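Local coordinates for putative ATP-grasp superfamily protein (Archaeoglobus fulgidus, PDB 3DF7) that is of unknown function but probably binds ATP and a metal ion, at residues A21-A26 with L249-V254; A26-A31 with C51-P56; E40-V45 with E68-F73; E214-A219 with V230-V235; K289-V294 with L299-L304. All blocks are in the same frame, centred on the assembly; numbering follows the deposited sequence.

Overall arrangement
Helix 18-35 ties three of the contacts together. Contacts 1 and 2 share Ala26, and their centres are about 11 Å apart. Contact 5 packs on the same helix, its centre about 11 Å from that of contact 1 and about 15 Å from that of contact 2. Contact 3 lies beside contact 2 (centres about 13 Å apart), at the edge of the N-terminal parallel sheet. Contact 4 belongs to the ATP-grasp part, on the opposite side of the chain's centre from contacts 2 and 3, yet Gly231 touches Thr250 of contact 1. A bound acetate, probably from the crystallisation liquor, lies about 5 Å from the Glu23 side chain. Contact 1 joins helix 18-35 to the ATP-grasp part.

Contact 1: residues A21-A26 with L249-V254; sequences AVEGLA and LTTPVV
Glu23 and Thr251 cross at about a right angle, and the bond between them is the polar half of this contact. The hydroxyl OG1 of Thr251 donates to OE1 of Glu23 at 2.6 Å. OE1 accepts through its anti lone pair, on the side away from OE2. The other oxygen, OE2, makes a salt bridge to Lys283, so both oxygens of the carboxylate are held. The Glu23 chain runs extended beyond CG (chi2 -175°), which carries its carboxylate from the helix to the loop. In Thr251, OG1 lies opposite the carbonyl carbon and beside the backbone N (chi1 -51°), turned to Glu23.

One helical turn on, the contact becomes apolar. Ala26 points toward the loop, and its CB meets CG1 of Val254 at 3.8 Å. The same CG1 also rests against the carbonyl O of Ala26 at 3.5 Å. The selenium of Met27, the next helix residue, packs on residues 249-251.

Helix 18-35 flanks the N-terminal parallel sheet. Residues 249-254 follow strand 240-246 of the large antiparallel sheet. In ATP-grasp proteins the matching strand usually carries acidic and asparagine ligands for the metal of ATP. The contact therefore joins the N-terminal part of this ATP-grasp protein to the loop just after the probable nucleotide and metal site.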
# COMPACT_ATOMS: atom_id res chain seq x y z
N ALA A 21 -1.44 -13.09 -1.23
CA ALA A 21 -2.36 -13.22 -0.10
C ALA A 21 -1.68 -13.02 1.25
O ALA A 21 -2.27 -12.45 2.17
CB ALA A 21 -3.05 -14.57 -0.14
N VAL A 22 -0.44 -13.49 1.38
CA VAL A 22 0.25 -13.36 2.65
C VAL A 22 0.46 -11.89 3.03
O VAL A 22 0.41 -11.54 4.21
CB VAL A 22 1.61 -14.12 2.63
CG1 VAL A 22 2.66 -13.32 1.86
CG2 VAL A 22 2.05 -14.41 4.06
N GLU A 23 0.66 -11.04 2.03
CA GLU A 23 0.84 -9.61 2.28
C GLU A 23 -0.49 -8.99 2.70
O GLU A 23 -0.55 -8.20 3.64
CB GLU A 23 1.38 -8.90 1.04
CG GLU A 23 2.84 -9.21 0.74
CD GLU A 23 3.38 -8.39 -0.42
OE1 GLU A 23 3.32 -7.15 -0.36
OE2 GLU A 23 3.86 -9.00 -1.40
N GLY A 24 -1.56 -9.34 2.00
CA GLY A 24 -2.87 -8.81 2.34
C GLY A 24 -3.28 -9.23 3.75
O GLY A 24 -3.79 -8.42 4.52
N LEU A 25 -3.05 -10.49 4.07
CA LEU A 25 -3.39 -11.01 5.39
C LEU A 25 -2.62 -10.26 6.48
O LEU A 25 -3.16 -9.93 7.52
CB LEU A 25 -3.08 -12.50 5.48
CG LEU A 25 -3.27 -13.15 6.85
CD1 LEU A 25 -4.72 -12.98 7.32
CD2 LEU A 25 -2.90 -14.62 6.78
N ALA A 26 -1.34 -10.00 6.21
CA ALA A 26 -0.49 -9.28 7.15
C ALA A 26 -1.02 -7.87 7.38
O ALA A 26 -1.07 -7.38 8.51
CB ALA A 26 0.94 -9.24 6.63
N LEU A 249 -3.34 1.17 2.26
CA LEU A 249 -2.27 0.68 3.12
C LEU A 249 -1.30 -0.11 2.26
O LEU A 249 -1.70 -0.73 1.27
CB LEU A 249 -2.83 -0.25 4.20
CG LEU A 249 -3.74 0.35 5.26
CD1 LEU A 249 -4.01 -0.69 6.34
CD2 LEU A 249 -3.10 1.58 5.86
N THR A 250 -0.02 -0.09 2.62
CA THR A 250 1.00 -0.84 1.91
C THR A 250 1.70 -1.72 2.94
O THR A 250 1.69 -1.42 4.13
CB THR A 250 2.02 0.09 1.18
OG1 THR A 250 2.63 0.97 2.13
CG2 THR A 250 1.31 0.90 0.10
N THR A 251 2.30 -2.82 2.47
CA THR A 251 2.95 -3.79 3.35
C THR A 251 3.88 -3.27 4.46
O THR A 251 3.87 -3.80 5.57
CB THR A 251 3.69 -4.85 2.51
OG1 THR A 251 2.80 -5.37 1.52
CG2 THR A 251 4.16 -6.01 3.39
N PRO A 252 4.70 -2.24 4.18
CA PRO A 252 5.60 -1.72 5.22
C PRO A 252 4.90 -1.35 6.53
O PRO A 252 5.52 -1.26 7.59
CB PRO A 252 6.24 -0.52 4.54
CG PRO A 252 6.31 -0.95 3.09
CD PRO A 252 4.93 -1.55 2.89
N VAL A 253 3.59 -1.12 6.45
CA VAL A 253 2.80 -0.76 7.62
C VAL A 253 2.83 -1.84 8.71
O VAL A 253 2.73 -1.53 9.89
CB VAL A 253 1.32 -0.48 7.23
CG1 VAL A 253 0.58 -1.80 6.97
CG2 VAL A 253 0.65 0.30 8.33
N VAL A 254 2.96 -3.10 8.31
CA VAL A 254 2.97 -4.18 9.29
C VAL A 254 4.13 -4.07 10.27
O VAL A 254 4.05 -4.58 11.39
CB VAL A 254 3.03 -5.57 8.60
CG1 VAL A 254 1.89 -5.70 7.59
CG2 VAL A 254 4.38 -5.79 7.93

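Contact 2: residues A26-A31 with C51-P56; sequences AMFKSA and CLFTLP
The Phe28 ring stands with its edge on a face of the Phe53 ring, a T-shaped (edge-to-face) stack. The planes make 90° and the centroids are 4.9 Å apart. Phe28 CE2 sits over the middle of the Phe53 face, and Phe28 CD2 approaches Phe53 CZ at 3.5 Å. At the edge of the Phe28 ring, in its plane, lies CD1 of Leu55, 3.9 Å from Phe28 CZ. The edge of Phe53 meets the helix backbone, with its CE2 3.8 Å from CA of Lys29.

Phe28 has CG opposite the backbone N (chi1 -177°), which directs its ring off the helix toward the loop. Thr54 is the centre of an inverse gamma turn. On its two sides, Phe53 and Leu55 both point toward the helix. The turn is closed by a weak bond from Leu55 N to Phe53 O. The amine of Lys29 leads away from the rings and forms a salt bridge with Asp33.

Helix 18-35 covers the N-terminal parallel sheet here. Phe28 also packs on Leu6 and Glu8 of strand 3-8 and on helix 9-12. Phe53 adds Leu25 of the long helix and Thr11. The loop 51-56 lies between strand 40-42 and helix 63-67, and the backbone of Pro56 is hydrogen-bonded to that of Val45.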
# COMPACT_ATOMS: atom_id res chain seq x y z
N ALA A 26 -1.34 -10.00 6.21
CA ALA A 26 -0.49 -9.28 7.15
C ALA A 26 -1.02 -7.87 7.38
O ALA A 26 -1.07 -7.38 8.51
CB ALA A 26 0.94 -9.24 6.63
N MSE A 27 -1.42 -7.21 6.30
CA MSE A 27 -1.94 -5.86 6.42
C MSE A 27 -3.26 -5.85 7.18
O MSE A 27 -3.50 -4.96 8.00
CB MSE A 27 -2.14 -5.22 5.04
CG MSE A 27 -0.84 -4.74 4.40
SE MSE A 27 -1.14 -3.74 2.75
CE MSE A 27 -0.97 -5.21 1.52
N PHE A 28 -4.13 -6.82 6.91
CA PHE A 28 -5.42 -6.87 7.61
C PHE A 28 -5.19 -7.08 9.11
O PHE A 28 -5.80 -6.41 9.94
CB PHE A 28 -6.29 -8.01 7.08
CG PHE A 28 -7.66 -8.06 7.71
CD1 PHE A 28 -8.69 -7.24 7.25
CD2 PHE A 28 -7.91 -8.91 8.78
CE1 PHE A 28 -9.95 -7.26 7.86
CE2 PHE A 28 -9.17 -8.94 9.40
CZ PHE A 28 -10.19 -8.11 8.93
N LYS A 29 -4.32 -8.02 9.45
CA LYS A 29 -4.01 -8.31 10.85
C LYS A 29 -3.47 -7.05 11.51
O LYS A 29 -3.92 -6.65 12.60
CB LYS A 29 -2.97 -9.44 10.94
CG LYS A 29 -2.58 -9.83 12.36
CD LYS A 29 -1.42 -10.82 12.35
CE LYS A 29 -1.12 -11.37 13.73
NZ LYS A 29 -0.96 -10.30 14.75
N SER A 30 -2.52 -6.40 10.84
CA SER A 30 -1.92 -5.18 11.36
C SER A 30 -2.94 -4.07 11.54
O SER A 30 -2.93 -3.35 12.54
CB SER A 30 -0.79 -4.72 10.43
OG SER A 30 -0.23 -3.50 10.88
N ALA A 31 -3.83 -3.92 10.56
CA ALA A 31 -4.87 -2.89 10.61
C ALA A 31 -5.90 -3.21 11.70
O ALA A 31 -6.37 -2.33 12.41
CB ALA A 31 -5.57 -2.77 9.25
N CYS A 51 -10.17 -18.83 12.16
CA CYS A 51 -9.47 -19.06 13.43
C CYS A 51 -8.53 -17.95 13.86
O CYS A 51 -8.02 -17.96 14.98
CB CYS A 51 -8.66 -20.36 13.33
SG CYS A 51 -7.30 -20.28 12.14
N LEU A 52 -8.30 -16.98 12.98
CA LEU A 52 -7.37 -15.89 13.27
C LEU A 52 -7.98 -14.59 13.79
O LEU A 52 -7.28 -13.78 14.40
CB LEU A 52 -6.54 -15.58 12.02
CG LEU A 52 -5.80 -16.72 11.33
CD1 LEU A 52 -5.09 -16.18 10.09
CD2 LEU A 52 -4.79 -17.35 12.28
N PHE A 53 -9.27 -14.39 13.55
CA PHE A 53 -9.90 -13.15 13.98
C PHE A 53 -11.23 -13.29 14.69
O PHE A 53 -11.99 -14.22 14.44
CB PHE A 53 -10.09 -12.24 12.77
CG PHE A 53 -8.82 -12.00 11.99
CD1 PHE A 53 -8.54 -12.75 10.85
CD2 PHE A 53 -7.91 -11.04 12.40
CE1 PHE A 53 -7.36 -12.54 10.13
CE2 PHE A 53 -6.73 -10.82 11.69
CZ PHE A 53 -6.46 -11.57 10.55
N THR A 54 -11.49 -12.35 15.60
CA THR A 54 -12.74 -12.34 16.34
C THR A 54 -13.82 -11.63 15.53
O THR A 54 -14.39 -10.63 15.97
CB THR A 54 -12.55 -11.66 17.71
OG1 THR A 54 -11.84 -10.42 17.53
CG2 THR A 54 -11.76 -12.57 18.65
N LEU A 55 -14.05 -12.14 14.33
CA LEU A 55 -15.06 -11.61 13.43
C LEU A 55 -15.80 -12.78 12.81
O LEU A 55 -15.28 -13.90 12.75
CB LEU A 55 -14.41 -10.78 12.32
CG LEU A 55 -13.79 -9.43 12.71
CD1 LEU A 55 -12.97 -8.88 11.55
CD2 LEU A 55 -14.90 -8.47 13.10
N PRO A 56 -17.04 -12.56 12.34
CA PRO A 56 -17.78 -13.67 11.73
C PRO A 56 -17.25 -13.96 10.33
O PRO A 56 -16.54 -13.14 9.73
CB PRO A 56 -19.21 -13.15 11.71
CG PRO A 56 -19.01 -11.68 11.45
CD PRO A 56 -17.87 -11.34 12.40

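Contact 3: residues E40-V45 with E68-F73; sequences EITGFV and EKSDAF
Ser70 and Thr42 meet hydroxyl to hydroxyl, and this single pair carries the contact. Going along residues 68-73, the chain comes off helix 63-67 through Glu68 and Lys69.

Ser70 then turns toward Thr42, and its OG is 3.0 Å from Thr42 OG1. The two hydroxyls are within hydrogen-bonding distance. OG lies opposite the carbonyl carbon of Ser70 and beside its backbone N (chi1 -63°), which points it at Thr42. The stronger partner of Ser70 OG is the carbonyl O of Tyr66, in helix 63-67. Leu4 O is a weak partner of Thr42 OG1. The bridge buries little surface, 69 Å² in all.

Asp71 follows, and its OD2 is hydrogen-bonded to the backbone N of Lys3, fixing the chain beside the start of strand 3-8. Ala72 and Phe73 enter strand 72-76, where Phe73 packs on Leu67 and Cys95.

In the N-terminal parallel sheet, strand 3-8 lies between strands 40-42 and 72-76. Thr42 and Ser70 both touch Phe5 of that middle strand. The hydroxyl pair therefore spans it, with helix 63-67 supplying the second hold on Ser70.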
# COMPACT_ATOMS: atom_id res chain seq x y z
N GLU A 40 -14.67 0.28 16.99
CA GLU A 40 -15.18 -1.06 17.23
C GLU A 40 -15.20 -1.61 15.82
O GLU A 40 -15.93 -1.11 14.96
CB GLU A 40 -16.58 -1.02 17.83
CG GLU A 40 -17.29 -2.35 17.78
CD GLU A 40 -18.27 -2.53 18.92
OE1 GLU A 40 -18.73 -1.51 19.48
OE2 GLU A 40 -18.59 -3.69 19.25
N ILE A 41 -14.38 -2.62 15.56
CA ILE A 41 -14.29 -3.20 14.23
C ILE A 41 -15.49 -4.04 13.84
O ILE A 41 -15.96 -4.88 14.61
CB ILE A 41 -13.02 -4.08 14.09
CG1 ILE A 41 -11.78 -3.29 14.51
CG2 ILE A 41 -12.87 -4.56 12.66
CD1 ILE A 41 -11.57 -2.00 13.73
N THR A 42 -15.99 -3.81 12.64
CA THR A 42 -17.10 -4.58 12.10
C THR A 42 -16.55 -5.17 10.81
O THR A 42 -15.61 -4.62 10.24
CB THR A 42 -18.32 -3.70 11.77
OG1 THR A 42 -17.97 -2.77 10.75
CG2 THR A 42 -18.79 -2.95 13.01
N GLY A 43 -17.13 -6.27 10.36
CA GLY A 43 -16.64 -6.89 9.14
C GLY A 43 -16.69 -8.39 9.20
O GLY A 43 -17.29 -8.96 10.12
N PHE A 44 -16.04 -9.04 8.25
CA PHE A 44 -16.04 -10.49 8.16
C PHE A 44 -14.76 -10.99 7.49
O PHE A 44 -14.02 -10.21 6.90
CB PHE A 44 -17.24 -10.92 7.31
CG PHE A 44 -17.30 -10.22 5.97
CD1 PHE A 44 -16.57 -10.71 4.89
CD2 PHE A 44 -18.00 -9.03 5.83
CE1 PHE A 44 -16.54 -10.01 3.68
CE2 PHE A 44 -17.97 -8.32 4.62
CZ PHE A 44 -17.24 -8.81 3.55
N VAL A 45 -14.51 -12.29 7.59
CA VAL A 45 -13.33 -12.87 6.97
C VAL A 45 -13.71 -14.12 6.20
O VAL A 45 -14.80 -14.67 6.39
CB VAL A 45 -12.25 -13.23 8.02
CG1 VAL A 45 -11.84 -11.98 8.77
CG2 VAL A 45 -12.77 -14.29 8.98
N GLU A 68 -23.87 -0.78 5.94
CA GLU A 68 -25.09 -0.12 6.41
C GLU A 68 -25.08 0.11 7.92
O GLU A 68 -25.82 0.95 8.43
CB GLU A 68 -26.32 -0.95 6.04
CG GLU A 68 -26.46 -1.24 4.55
CD GLU A 68 -27.67 -2.11 4.23
OE1 GLU A 68 -27.85 -3.15 4.90
OE2 GLU A 68 -28.43 -1.76 3.30
N LYS A 69 -24.26 -0.65 8.64
CA LYS A 69 -24.18 -0.53 10.09
C LYS A 69 -22.87 0.06 10.59
O LYS A 69 -22.57 0.02 11.78
CB LYS A 69 -24.39 -1.91 10.72
CG LYS A 69 -25.71 -2.59 10.35
CD LYS A 69 -26.90 -1.88 10.98
CE LYS A 69 -28.21 -2.57 10.62
NZ LYS A 69 -28.52 -2.49 9.16
N SER A 70 -22.08 0.62 9.68
CA SER A 70 -20.79 1.20 10.04
C SER A 70 -20.77 2.72 10.00
O SER A 70 -21.57 3.34 9.31
CB SER A 70 -19.70 0.65 9.11
OG SER A 70 -19.58 -0.75 9.26
N ASP A 71 -19.85 3.31 10.77
CA ASP A 71 -19.70 4.77 10.82
C ASP A 71 -18.56 5.21 9.91
O ASP A 71 -18.49 6.36 9.49
CB ASP A 71 -19.43 5.22 12.25
CG ASP A 71 -20.59 4.95 13.18
OD1 ASP A 71 -21.71 5.43 12.89
OD2 ASP A 71 -20.40 4.25 14.20
N ALA A 72 -17.65 4.28 9.63
CA ALA A 72 -16.52 4.57 8.76
C ALA A 72 -16.06 3.26 8.14
O ALA A 72 -16.46 2.18 8.57
CB ALA A 72 -15.37 5.21 9.55
N PHE A 73 -15.23 3.36 7.10
CA PHE A 73 -14.73 2.16 6.46
C PHE A 73 -13.31 2.37 5.99
O PHE A 73 -12.86 3.51 5.80
CB PHE A 73 -15.62 1.74 5.28
CG PHE A 73 -15.47 2.61 4.05
CD1 PHE A 73 -14.43 2.39 3.15
CD2 PHE A 73 -16.36 3.65 3.80
CE1 PHE A 73 -14.28 3.19 2.01
CE2 PHE A 73 -16.23 4.45 2.66
CZ PHE A 73 -15.18 4.22 1.77

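Contact 4: residues E214-A219 with V230-V235; sequences EEAVRA and VGVDIV
One small methyl, Ala216 CB, makes both of the closest approaches to Val232 and Ile234. It is a helix-on-sheet contact of the ATP-grasp part: helix 206-220 packs against strand 228-236 of the large antiparallel sheet. Because the helix contributes just a methyl here, the backbones come close. The CA atoms of Ala216 and Val232 are 6.1 Å apart.

Val232 meets the methyl with its branch carbon, CB to Ala216 CB at 4.1 Å. Ile234 reaches it from the tip of its chain, CD1 to Ala216 CB at 4.0 Å. The chain is extended past CG1 (chi2 170°), which lets CD1 reach the helix. Ala219, one turn on, also points toward the strand but stays a little farther off.

Val172 of the adjacent strand 168-176 packs on Ala216 as well. Val220 and Val212 of the same helix lie on Val232 and Ile234, continuing the buried layer.

The same helix also bears a salt-bridge network. Arg218 grips Glu215 side-on, with NE to OE1 at 2.8 Å and NH2 to OE2 at 3.0 Å. Both oxygens lie almost in the guanidinium plane, 3° out of it, though the guanidinium nitrogens lie nearly 30° out of the carboxylate plane. Arg218 NH2 also reaches Glu214 OE2 at 2.8 Å.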
# COMPACT_ATOMS: atom_id res chain seq x y z
N GLU A 214 10.21 15.11 0.49
CA GLU A 214 9.77 16.34 -0.17
C GLU A 214 9.08 16.05 -1.49
O GLU A 214 8.04 16.63 -1.81
CB GLU A 214 10.95 17.28 -0.40
CG GLU A 214 10.54 18.67 -0.89
CD GLU A 214 11.72 19.60 -1.12
OE1 GLU A 214 12.56 19.72 -0.21
OE2 GLU A 214 11.80 20.22 -2.20
N GLU A 215 9.66 15.15 -2.28
CA GLU A 215 9.08 14.81 -3.57
C GLU A 215 7.84 13.93 -3.44
O GLU A 215 6.94 14.00 -4.28
CB GLU A 215 10.12 14.14 -4.47
CG GLU A 215 11.29 15.05 -4.81
CD GLU A 215 10.85 16.47 -5.15
OE1 GLU A 215 9.99 16.62 -6.04
OE2 GLU A 215 11.36 17.42 -4.52
N ALA A 216 7.77 13.10 -2.40
CA ALA A 216 6.61 12.25 -2.20
C ALA A 216 5.42 13.15 -1.87
O ALA A 216 4.31 12.95 -2.38
CB ALA A 216 6.85 11.28 -1.05
N VAL A 217 5.65 14.14 -1.02
CA VAL A 217 4.61 15.08 -0.64
C VAL A 217 4.16 15.85 -1.87
O VAL A 217 2.96 16.02 -2.09
CB VAL A 217 5.11 16.08 0.43
CG1 VAL A 217 4.08 17.18 0.65
CG2 VAL A 217 5.39 15.35 1.74
N ARG A 218 5.12 16.30 -2.67
CA ARG A 218 4.81 17.06 -3.87
C ARG A 218 3.91 16.25 -4.80
O ARG A 218 3.00 16.79 -5.43
CB ARG A 218 6.11 17.43 -4.61
CG ARG A 218 5.93 18.58 -5.61
CD ARG A 218 7.21 18.82 -6.43
NE ARG A 218 8.39 18.92 -5.58
CZ ARG A 218 8.62 19.90 -4.71
NH1 ARG A 218 7.75 20.89 -4.55
NH2 ARG A 218 9.73 19.88 -3.98
N ALA A 219 4.15 14.94 -4.86
CA ALA A 219 3.37 14.04 -5.69
C ALA A 219 1.92 13.92 -5.25
O ALA A 219 1.00 14.05 -6.05
CB ALA A 219 4.02 12.65 -5.72
N VAL A 230 -1.34 6.90 2.58
CA VAL A 230 -1.01 6.79 1.17
C VAL A 230 0.47 6.42 1.06
O VAL A 230 1.31 6.98 1.77
CB VAL A 230 -1.25 8.12 0.41
CG1 VAL A 230 -0.79 7.99 -1.05
CG2 VAL A 230 -2.73 8.48 0.46
N GLY A 231 0.77 5.47 0.19
CA GLY A 231 2.15 5.07 -0.00
C GLY A 231 2.66 5.59 -1.34
O GLY A 231 1.93 5.56 -2.32
N VAL A 232 3.90 6.08 -1.37
CA VAL A 232 4.47 6.58 -2.62
C VAL A 232 5.76 5.83 -2.92
O VAL A 232 6.70 5.87 -2.12
CB VAL A 232 4.79 8.09 -2.55
CG1 VAL A 232 5.36 8.56 -3.89
CG2 VAL A 232 3.54 8.87 -2.20
N ASP A 233 5.82 5.16 -4.07
CA ASP A 233 7.02 4.42 -4.45
C ASP A 233 7.97 5.36 -5.18
O ASP A 233 7.58 6.07 -6.11
CB ASP A 233 6.68 3.24 -5.36
CG ASP A 233 6.10 2.06 -4.59
OD1 ASP A 233 6.15 2.07 -3.34
OD2 ASP A 233 5.60 1.13 -5.25
N ILE A 234 9.23 5.34 -4.76
CA ILE A 234 10.25 6.20 -5.33
C ILE A 234 11.58 5.49 -5.54
O ILE A 234 11.93 4.56 -4.80
CB ILE A 234 10.50 7.42 -4.40
CG1 ILE A 234 9.38 8.44 -4.58
CG2 ILE A 234 11.86 8.06 -4.70
CD1 ILE A 234 9.40 9.55 -3.56
N VAL A 235 12.31 5.90 -6.57
CA VAL A 235 13.64 5.36 -6.82
C VAL A 235 14.56 6.57 -6.79
O VAL A 235 14.31 7.56 -7.49
CB VAL A 235 13.76 4.67 -8.20
CG1 VAL A 235 15.20 4.21 -8.41
CG2 VAL A 235 12.81 3.48 -8.27

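Contact 5: residues K289-V294 with L299-L304; sequences KPYVSV and LEIIDL
Tyr291 and Leu299 are joined through the backbone: Tyr291 N donates to Leu299 O at 2.7 Å, with an N-H...O angle of 166°. The return bond runs from Leu299 N to Val292 O at 3.1 Å and is also nearly straight. Two residues, Tyr291 and Val292, thus stand opposite the single residue Leu299.

Two water bridges extend the pairing past Pro290. One water donates to Lys289 O at 2.7 Å and accepts from Ile301 N at 3.1 Å. It links these two backbone atoms, which do not bond to each other directly. The second water donates to the same Lys289 O at 3.2 Å and to Glu300 OE1 at 2.6 Å. The other carboxylate oxygen of Glu300 is bonded to Ser284 and forms a salt bridge with Arg282 on the adjacent strand 279-285.

This is a classic beta bulge in the C-terminal hairpin of strands 292-294 and 297-303, at the outer end of the large antiparallel sheet.

The apolar contacts involve the bulge residues themselves. Tyr291 and Ile301 lie side by side, and Ile301 CD1 sits over one face of the Tyr291 ring as a CH-pi contact. CD1 is 4.0 Å from the ring centroid and 18° off its normal. CG of Tyr291 is opposite the backbone N (chi1 172°), which swings the ring alongside Ile301. Val292 and Leu299 also point the same way, with Val292 CG2 and Leu299 CB at 4.2 Å. Their side chains lie on the face toward helix 18-35, where Leu299 rests on Ala26 and Val292 on Lys29.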
# COMPACT_ATOMS: atom_id res chain seq x y z
N LYS A 289 9.54 -18.61 12.13
CA LYS A 289 8.89 -17.61 13.00
C LYS A 289 8.25 -16.49 12.19
O LYS A 289 8.74 -15.36 12.18
CB LYS A 289 9.93 -17.05 13.97
CG LYS A 289 10.59 -18.15 14.82
CD LYS A 289 11.73 -17.64 15.68
CE LYS A 289 12.33 -18.79 16.49
NZ LYS A 289 13.52 -18.37 17.28
N PRO A 290 7.12 -16.77 11.53
CA PRO A 290 6.44 -15.76 10.73
C PRO A 290 5.45 -14.90 11.51
O PRO A 290 5.10 -15.20 12.65
CB PRO A 290 5.73 -16.59 9.68
CG PRO A 290 5.25 -17.76 10.50
CD PRO A 290 6.46 -18.09 11.37
N TYR A 291 5.02 -13.81 10.88
CA TYR A 291 4.04 -12.91 11.45
C TYR A 291 2.69 -13.53 11.07
O TYR A 291 1.78 -13.62 11.89
CB TYR A 291 4.20 -11.51 10.84
CG TYR A 291 3.12 -10.52 11.21
CD1 TYR A 291 2.87 -10.19 12.55
CD2 TYR A 291 2.37 -9.88 10.23
CE1 TYR A 291 1.89 -9.25 12.89
CE2 TYR A 291 1.39 -8.94 10.55
CZ TYR A 291 1.16 -8.63 11.88
OH TYR A 291 0.21 -7.68 12.21
N VAL A 292 2.59 -13.94 9.81
CA VAL A 292 1.39 -14.60 9.27
C VAL A 292 1.82 -15.54 8.16
O VAL A 292 2.89 -15.39 7.58
CB VAL A 292 0.35 -13.60 8.68
CG1 VAL A 292 -0.18 -12.68 9.77
CG2 VAL A 292 0.97 -12.79 7.54
N SER A 293 0.97 -16.53 7.87
CA SER A 293 1.26 -17.49 6.82
C SER A 293 0.02 -17.75 5.96
O SER A 293 -1.11 -17.61 6.43
CB SER A 293 1.70 -18.83 7.42
OG SER A 293 2.78 -18.68 8.33
N VAL A 294 0.25 -18.11 4.70
CA VAL A 294 -0.81 -18.46 3.77
C VAL A 294 -0.20 -19.55 2.90
O VAL A 294 0.70 -19.29 2.10
CB VAL A 294 -1.23 -17.28 2.87
CG1 VAL A 294 -2.24 -17.76 1.83
CG2 VAL A 294 -1.87 -16.18 3.72
N LEU A 299 5.31 -14.34 5.97
CA LEU A 299 5.78 -12.97 5.96
C LEU A 299 6.37 -12.77 7.34
O LEU A 299 5.70 -12.98 8.35
CB LEU A 299 4.63 -11.99 5.72
CG LEU A 299 5.11 -10.55 5.49
CD1 LEU A 299 5.82 -10.46 4.15
CD2 LEU A 299 3.94 -9.60 5.53
N GLU A 300 7.63 -12.37 7.39
CA GLU A 300 8.32 -12.17 8.65
C GLU A 300 8.61 -10.70 8.89
O GLU A 300 8.65 -9.90 7.96
CB GLU A 300 9.67 -12.91 8.66
CG GLU A 300 9.65 -14.34 8.19
CD GLU A 300 11.05 -14.84 7.86
OE1 GLU A 300 11.89 -14.91 8.78
OE2 GLU A 300 11.30 -15.15 6.67
N ILE A 301 8.80 -10.37 10.16
CA ILE A 301 9.17 -9.03 10.60
C ILE A 301 10.24 -9.29 11.65
O ILE A 301 9.95 -9.83 12.72
CB ILE A 301 7.99 -8.29 11.26
CG1 ILE A 301 6.78 -8.30 10.33
CG2 ILE A 301 8.40 -6.85 11.56
CD1 ILE A 301 5.56 -7.62 10.91
N ILE A 302 11.49 -8.94 11.34
CA ILE A 302 12.59 -9.20 12.26
C ILE A 302 13.44 -7.97 12.54
O ILE A 302 13.57 -7.08 11.70
CB ILE A 302 13.53 -10.27 11.68
CG1 ILE A 302 14.20 -9.74 10.41
CG2 ILE A 302 12.75 -11.54 11.35
CD1 ILE A 302 15.13 -10.73 9.73
N ASP A 303 14.04 -7.92 13.73
CA ASP A 303 14.90 -6.79 14.07
C ASP A 303 16.11 -6.83 13.14
O ASP A 303 16.67 -7.90 12.88
CB ASP A 303 15.41 -6.87 15.52
CG ASP A 303 14.29 -6.87 16.54
OD1 ASP A 303 13.29 -6.15 16.35
OD2 ASP A 303 14.45 -7.58 17.55
N LEU A 304 16.52 -5.66 12.66
CA LEU A 304 17.67 -5.52 11.77
C LEU A 304 18.68 -4.62 12.48
O LEU A 304 18.32 -3.59 13.04
CB LEU A 304 17.24 -4.91 10.44
CG LEU A 304 18.22 -5.01 9.26
CD1 LEU A 304 18.49 -6.48 8.94
CD2 LEU A 304 17.62 -4.30 8.05
O HOH W 1 8.12 -12.73 12.05
O HOH W 2 11.81 -14.95 11.34